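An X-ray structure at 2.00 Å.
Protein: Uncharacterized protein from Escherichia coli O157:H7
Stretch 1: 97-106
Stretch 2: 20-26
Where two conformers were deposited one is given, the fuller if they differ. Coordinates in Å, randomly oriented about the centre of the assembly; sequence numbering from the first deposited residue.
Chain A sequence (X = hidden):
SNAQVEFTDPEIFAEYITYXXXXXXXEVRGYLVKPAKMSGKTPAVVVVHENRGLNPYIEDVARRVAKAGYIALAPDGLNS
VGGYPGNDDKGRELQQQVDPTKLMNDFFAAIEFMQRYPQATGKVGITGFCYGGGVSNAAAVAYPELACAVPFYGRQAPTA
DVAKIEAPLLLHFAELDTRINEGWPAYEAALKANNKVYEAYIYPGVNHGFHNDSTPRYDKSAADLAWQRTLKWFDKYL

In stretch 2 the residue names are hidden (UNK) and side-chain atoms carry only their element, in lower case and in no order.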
# COMPACT_ATOMS: atom_id res chain seq x y z
N GLN A 97 1.38 6.85 -18.92
CA GLN A 97 0.37 7.49 -19.76
C GLN A 97 -0.90 7.81 -18.98
O GLN A 97 -1.74 8.55 -19.48
CB GLN A 97 0.00 6.58 -20.93
CG GLN A 97 1.16 6.15 -21.84
CD GLN A 97 0.79 4.99 -22.77
OE1 GLN A 97 -0.37 4.57 -22.86
NE2 GLN A 97 1.80 4.46 -23.47
N VAL A 98 -1.07 7.26 -17.79
CA VAL A 98 -2.28 7.49 -17.01
C VAL A 98 -2.17 8.84 -16.29
O VAL A 98 -1.11 9.17 -15.76
CB VAL A 98 -2.50 6.35 -15.98
CG1 VAL A 98 -3.75 6.59 -15.13
CG2 VAL A 98 -2.63 5.00 -16.68
N ASP A 99 -3.25 9.60 -16.28
CA ASP A 99 -3.25 10.90 -15.60
C ASP A 99 -2.91 10.69 -14.11
O ASP A 99 -3.59 9.94 -13.43
CB ASP A 99 -4.60 11.59 -15.71
CG ASP A 99 -4.61 12.90 -14.96
OD1 ASP A 99 -4.01 13.87 -15.45
OD2 ASP A 99 -5.22 12.95 -13.87
N PRO A 100 -1.83 11.34 -13.62
CA PRO A 100 -1.42 11.12 -12.24
C PRO A 100 -2.47 11.43 -11.16
O PRO A 100 -2.61 10.66 -10.22
CB PRO A 100 -0.22 12.04 -12.08
CG PRO A 100 0.32 12.22 -13.45
CD PRO A 100 -0.89 12.20 -14.35
N THR A 101 -3.20 12.52 -11.32
CA THR A 101 -4.22 12.90 -10.33
C THR A 101 -5.35 11.88 -10.28
O THR A 101 -5.79 11.52 -9.20
CB THR A 101 -4.79 14.31 -10.63
OG1 THR A 101 -3.70 15.25 -10.68
CG2 THR A 101 -5.79 14.75 -9.55
N LYS A 102 -5.83 11.45 -11.45
CA LYS A 102 -6.93 10.48 -11.50
C LYS A 102 -6.49 9.14 -10.94
O LYS A 102 -7.26 8.49 -10.23
CB LYS A 102 -7.46 10.31 -12.91
CG LYS A 102 -8.25 11.51 -13.40
CD LYS A 102 -8.76 11.28 -14.81
CE LYS A 102 -9.48 12.51 -15.31
NZ LYS A 102 -10.08 12.25 -16.63
N LEU A 103 -5.25 8.76 -11.22
CA LEU A 103 -4.70 7.51 -10.70
C LEU A 103 -4.65 7.54 -9.17
O LEU A 103 -5.09 6.60 -8.50
CB LEU A 103 -3.31 7.26 -11.28
CG LEU A 103 -2.60 6.00 -10.79
CD1 LEU A 103 -3.41 4.74 -11.08
CD2 LEU A 103 -1.24 5.92 -11.46
N MSE A 104 -4.11 8.62 -8.61
CA MSE A 104 -4.04 8.76 -7.15
C MSE A 104 -5.43 8.73 -6.58
O MSE A 104 -5.67 8.07 -5.57
CB MSE A 104 -3.34 10.06 -6.77
CG MSE A 104 -3.27 10.22 -5.27
SE MSE A 104 -2.53 12.00 -4.87
CE MSE A 104 -4.07 13.10 -5.48
N ASN A 105 -6.36 9.43 -7.22
CA ASN A 105 -7.75 9.44 -6.77
C ASN A 105 -8.40 8.06 -6.71
O ASN A 105 -9.27 7.83 -5.87
CB ASN A 105 -8.60 10.42 -7.59
CG ASN A 105 -8.32 11.88 -7.21
OD1 ASN A 105 -7.68 12.16 -6.20
ND2 ASN A 105 -8.77 12.80 -8.04
N ASP A 106 -8.01 7.17 -7.62
CA ASP A 106 -8.52 5.81 -7.61
C ASP A 106 -8.16 5.14 -6.31
O ASP A 106 -8.96 4.38 -5.76
CB ASP A 106 -7.97 4.99 -8.79
CG ASP A 106 -8.57 5.38 -10.13
OD1 ASP A 106 -9.60 6.08 -10.19
OD2 ASP A 106 -7.96 4.99 -11.17
N UNK A 20 -16.51 2.43 -7.32
CA UNK A 20 -16.56 3.74 -7.95
C UNK A 20 -15.43 4.69 -7.55
O UNK A 20 -15.03 4.77 -6.38
c UNK A 20 -18.16 3.66 -6.18
c UNK A 20 -17.92 4.30 -7.50
c UNK A 20 -17.50 2.31 -6.22
N UNK A 21 -14.94 5.43 -8.55
CA UNK A 21 -13.92 6.46 -8.35
C UNK A 21 -14.37 7.65 -9.19
O UNK A 21 -13.85 7.87 -10.29
o UNK A 21 -11.55 6.95 -8.59
c UNK A 21 -12.55 5.95 -8.78
N UNK A 22 -15.33 8.43 -8.67
CA UNK A 22 -15.91 9.56 -9.44
C UNK A 22 -14.92 10.64 -9.85
O UNK A 22 -15.16 11.34 -10.84
c UNK A 22 -16.69 9.60 -7.15
c UNK A 22 -17.00 10.12 -8.51
c UNK A 22 -15.89 8.35 -7.31
N UNK A 23 -13.83 10.80 -9.11
CA UNK A 23 -12.81 11.81 -9.44
C UNK A 23 -11.57 11.17 -10.04
O UNK A 23 -10.55 11.82 -10.23
n UNK A 23 -14.38 14.00 -8.29
c UNK A 23 -13.64 13.21 -7.53
c UNK A 23 -12.44 12.57 -8.18
o UNK A 23 -13.94 12.95 -6.38
N UNK A 24 -11.66 9.89 -10.36
CA UNK A 24 -10.58 9.15 -10.98
C UNK A 24 -11.05 8.57 -12.29
O UNK A 24 -11.54 9.30 -13.15
N UNK A 25 -10.98 7.25 -12.42
CA UNK A 25 -11.34 6.61 -13.69
C UNK A 25 -12.73 5.97 -13.72
O UNK A 25 -12.97 5.08 -14.53
c UNK A 25 -8.51 6.98 -15.46
c UNK A 25 -8.93 6.29 -14.37
c UNK A 25 -6.89 7.00 -13.98
n UNK A 25 -7.22 7.39 -15.20
c UNK A 25 -10.25 5.62 -14.08
n UNK A 25 -7.90 6.33 -13.46
N UNK A 26 -13.63 6.42 -12.85
CA UNK A 26 -14.99 5.89 -12.83
C UNK A 26 -15.12 4.55 -12.12
O UNK A 26 -14.92 4.47 -10.92
O HOH W 1 -5.76 8.72 -17.37

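Position 20 carries three carbons that close a ring onto the backbone N, the mark of proline. Pro20 lies in a strand and makes no contact with the helix-bearing stretch.

At position 21 a CB bears one oxygen and nothing more, and that oxygen sits 2.7 Å from OD1 of Asp106. One carbon and one hydroxyl make serine. Ser21 points its CB toward the helix with chi1 in the t well, and its OG donates to the carboxylate. Its backbone O also receives the N of position 24 at 3.0 Å, closing a type I turn.

Position 22 again shows three carbons joined to its own N, so it is proline. With phi at -60°, Pro22 suits the second place of that turn; its CA-to-CB bond points away from the helix, and the residue makes no contact with it.

Position 23 has two carbons, the second carrying one oxygen and one nitrogen: an amide one carbon from CA, hence asparagine. The backbone O of Asn23 accepts from ND2 of Asn105 at 3.0 Å, nearly in line. Its own amide oxygen is satisfied elsewhere in the structure.

Position 24 has no side-chain atom, and is glycine. The reason is steric: an ideal CB would lie 2.0 Å from OD1 of Asp106 and 2.8 Å from O of Lys102. Bare, Gly24 brings its CA within 3.9 Å of the CA of Lys102.

At position 25 one carbon leads to a five-membered ring of three carbons and two nitrogens, with one nitrogen 2.7 Å from OD2 of Asp106. This is histidine. ND1 of His25 donates to that OD2 near the ring plane, while CB of Lys102 packs over one face, 3.9 Å from the ring centroid, in a CH-pi contact. CG1 of Val98 approaches CE1 of His25 to 3.4 Å. A water bonds both NE2 of His25 and N of Asp99, each at 2.9 Å.

Position 26 has no side-chain atom and touches nothing on the helix stretch; it is glycine, which its positive phi of 79° favours. Gly26 N returns to Ser21 O at 3.0 Å, tying off the loop.

The rule is one buried carboxylate reading a compact loop. Asp106 OD1 accepts from Ser21 OG and from His25 N, the latter at 2.9 Å, while Asp106 OD2 takes the His25 ring. Gly24 provides the clearance for this close approach, and Asn105, the residue before Asp106, holds the turn through O of Asn23. At the helix start, Asp99 OD2 caps Lys102 N at 2.9 Å.

Stretch 2, residues 20-26: PSPNGHG
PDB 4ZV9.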